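Local coordinates for arginase superfamily protein (Trypanosoma cruzi, PDB 2A0M) that probably hydrolyses a guanidino compound such as agmatine, as a manganese-dependent member of the arginase family, at residues D150-L155 / A192-Y197. Residues are numbered along the deposited sequence; the frame is centred on the assembly and turned at random.
Sequences DVRPPL and ALHAQY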
loop_
_atom_site.group_PDB
_atom_site.type_symbol
_atom_site.label_atom_id
_atom_site.label_comp_id
_atom_site.label_asym_id
_atom_site.label_seq_id
_atom_site.Cartn_x
_atom_site.Cartn_y
_atom_site.Cartn_z
ATOM N N ASP A 150 0.577 -7.587 -11.377
ATOM C CA ASP A 150 0.358 -8.518 -10.261
ATOM C C ASP A 150 -0.933 -9.323 -10.444
ATOM O O ASP A 150 -1.707 -9.540 -9.501
ATOM C CB ASP A 150 0.352 -7.781 -8.919
ATOM C CG ASP A 150 1.577 -6.907 -8.719
ATOM O OD1 ASP A 150 2.729 -7.376 -8.933
ATOM O OD2 ASP A 150 1.365 -5.728 -8.316
ATOM N N VAL A 151 -1.115 -9.797 -11.675
ATOM C CA VAL A 151 -2.165 -10.770 -11.977
ATOM C C VAL A 151 -1.568 -12.087 -12.498
ATOM O O VAL A 151 -2.246 -12.844 -13.192
ATOM C CB VAL A 151 -3.227 -10.202 -12.963
ATOM C CG1 VAL A 151 -3.972 -9.065 -12.293
ATOM C CG2 VAL A 151 -2.590 -9.747 -14.279
ATOM N N ARG A 152 -0.316 -12.377 -12.145
ATOM C CA ARG A 152 0.295 -13.652 -12.536
ATOM C C ARG A 152 -0.484 -14.848 -11.957
ATOM O O ARG A 152 -1.126 -14.742 -10.904
ATOM C CB ARG A 152 1.763 -13.705 -12.101
ATOM C CG ARG A 152 2.621 -12.737 -12.857
ATOM C CD ARG A 152 4.081 -12.703 -12.397
ATOM N NE ARG A 152 4.837 -11.731 -13.194
ATOM C CZ ARG A 152 6.141 -11.472 -13.062
ATOM N NH1 ARG A 152 6.867 -12.106 -12.150
ATOM N NH2 ARG A 152 6.725 -10.575 -13.851
ATOM N N PRO A 153 -0.445 -15.992 -12.664
ATOM C CA PRO A 153 -1.006 -17.224 -12.097
ATOM C C PRO A 153 -0.154 -17.756 -10.930
ATOM O O PRO A 153 1.037 -17.430 -10.826
ATOM C CB PRO A 153 -0.987 -18.208 -13.278
ATOM C CG PRO A 153 0.052 -17.691 -14.208
ATOM C CD PRO A 153 0.116 -16.193 -14.013
ATOM N N PRO A 154 -0.758 -18.571 -10.052
ATOM C CA PRO A 154 0.017 -19.126 -8.940
ATOM C C PRO A 154 1.096 -20.106 -9.429
ATOM O O PRO A 154 1.178 -20.399 -10.629
ATOM C CB PRO A 154 -1.041 -19.850 -8.091
ATOM C CG PRO A 154 -2.159 -20.141 -9.026
ATOM C CD PRO A 154 -2.162 -19.019 -10.033
ATOM N N LEU A 155 1.925 -20.585 -8.505
ATOM C CA LEU A 155 2.843 -21.685 -8.799
ATOM C C LEU A 155 2.048 -22.995 -8.976
ATOM O O LEU A 155 0.850 -23.062 -8.664
ATOM C CB LEU A 155 3.906 -21.828 -7.694
ATOM C CG LEU A 155 5.244 -21.064 -7.792
ATOM C CD1 LEU A 155 5.209 -19.802 -8.655
ATOM C CD2 LEU A 155 5.741 -20.735 -6.383
ATOM N N ALA A 192 1.442 -8.829 -22.445
ATOM C CA ALA A 192 0.175 -8.616 -23.158
ATOM C C ALA A 192 -0.956 -9.477 -22.583
ATOM O O ALA A 192 -2.084 -9.006 -22.457
ATOM C CB ALA A 192 0.326 -8.872 -24.646
ATOM N N LEU A 193 -0.656 -10.735 -22.247
ATOM C CA LEU A 193 -1.654 -11.635 -21.617
ATOM C C LEU A 193 -2.173 -11.120 -20.289
ATOM O O LEU A 193 -3.343 -11.290 -19.956
ATOM C CB LEU A 193 -1.088 -13.044 -21.363
ATOM C CG LEU A 193 -0.717 -13.948 -22.534
ATOM C CD1 LEU A 193 -0.453 -15.338 -21.998
ATOM C CD2 LEU A 193 -1.780 -14.014 -23.586
ATOM N N HIS A 194 -1.299 -10.511 -19.500
ATOM C CA HIS A 194 -1.735 -10.029 -18.208
ATOM C C HIS A 194 -2.540 -8.723 -18.318
ATOM O O HIS A 194 -3.534 -8.569 -17.609
ATOM C CB HIS A 194 -0.550 -9.949 -17.267
ATOM C CG HIS A 194 0.065 -11.296 -17.017
ATOM N ND1 HIS A 194 1.420 -11.494 -16.863
ATOM C CD2 HIS A 194 -0.503 -12.524 -16.961
ATOM C CE1 HIS A 194 1.656 -12.783 -16.690
ATOM N NE2 HIS A 194 0.505 -13.429 -16.733
ATOM N N ALA A 195 -2.156 -7.837 -19.228
ATOM C CA ALA A 195 -2.958 -6.651 -19.548
ATOM C C ALA A 195 -4.339 -7.061 -20.052
ATOM O O ALA A 195 -5.349 -6.487 -19.682
ATOM C CB ALA A 195 -2.289 -5.808 -20.568
ATOM N N GLN A 196 -4.344 -8.077 -20.896
ATOM C CA GLN A 196 -5.572 -8.578 -21.513
ATOM C C GLN A 196 -6.518 -9.091 -20.431
ATOM O O GLN A 196 -7.731 -8.809 -20.467
ATOM C CB GLN A 196 -5.214 -9.679 -22.515
ATOM C CG GLN A 196 -6.373 -10.467 -23.058
ATOM C CD GLN A 196 -5.894 -11.562 -23.965
ATOM O OE1 GLN A 196 -5.882 -12.751 -23.583
ATOM N NE2 GLN A 196 -5.447 -11.178 -25.144
ATOM N N TYR A 197 -5.958 -9.836 -19.483
ATOM C CA TYR A 197 -6.708 -10.373 -18.354
ATOM C C TYR A 197 -7.410 -9.232 -17.601
ATOM O O TYR A 197 -8.620 -9.268 -17.357
ATOM C CB TYR A 197 -5.778 -11.189 -17.448
ATOM C CG TYR A 197 -6.459 -11.774 -16.247
ATOM C CD1 TYR A 197 -6.544 -11.058 -15.068
ATOM C CD2 TYR A 197 -7.028 -13.052 -16.286
ATOM C CE1 TYR A 197 -7.177 -11.577 -13.953
ATOM C CE2 TYR A 197 -7.654 -13.593 -15.168
ATOM C CZ TYR A 197 -7.734 -12.838 -13.997
ATOM O OH TYR A 197 -8.360 -13.315 -12.871
#
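Val151 points its side chain at helix 192-200 and fits between His194 and Tyr197, two residues spaced nearly one helical turn apart. Its CG2 methyl does the closest touching, 3.6 Å from CB of His194 and 3.7 Å from His194 O, resting against the root of the imidazole side chain and the helix backbone. With CG1 anti to the carbonyl carbon (chi1 -66°), CG2 is left between the backbone N and that carbon and faces the helix, while CB of Val151 approaches CD1 of Tyr197 obliquely at 4.0 Å. The His194 ring reaches back over the loop: CA of Arg152 lies over one face, CG of Arg152 is 4.0 Å from CE1, and CD of Pro153 comes obliquely to 3.9 Å from NE2. No hydrogen bond links the two segments; the contact is van der Waals, near the protein surface.

In the parallel sheet of this arginase fold, strands 141-145 and 180-185 are neighbours, and the loop following the first meets the helix following the second. Within that loop, Asp150 is a manganese ligand seen in another crystal of this protein; no metal is bound in this model. Asp150 turns away from the helix, and its OD2 accepts a hydrogen bond from Asn144. Further out, Arg167 holds both sides, donating from NH1 to Val151 O and making a cation-pi contact with Tyr197. The extended Arg152 chain carries its guanidinium past the imidazole, planes 41° apart, to Asn46, where NH1 is hydrogen-bonded to OD1.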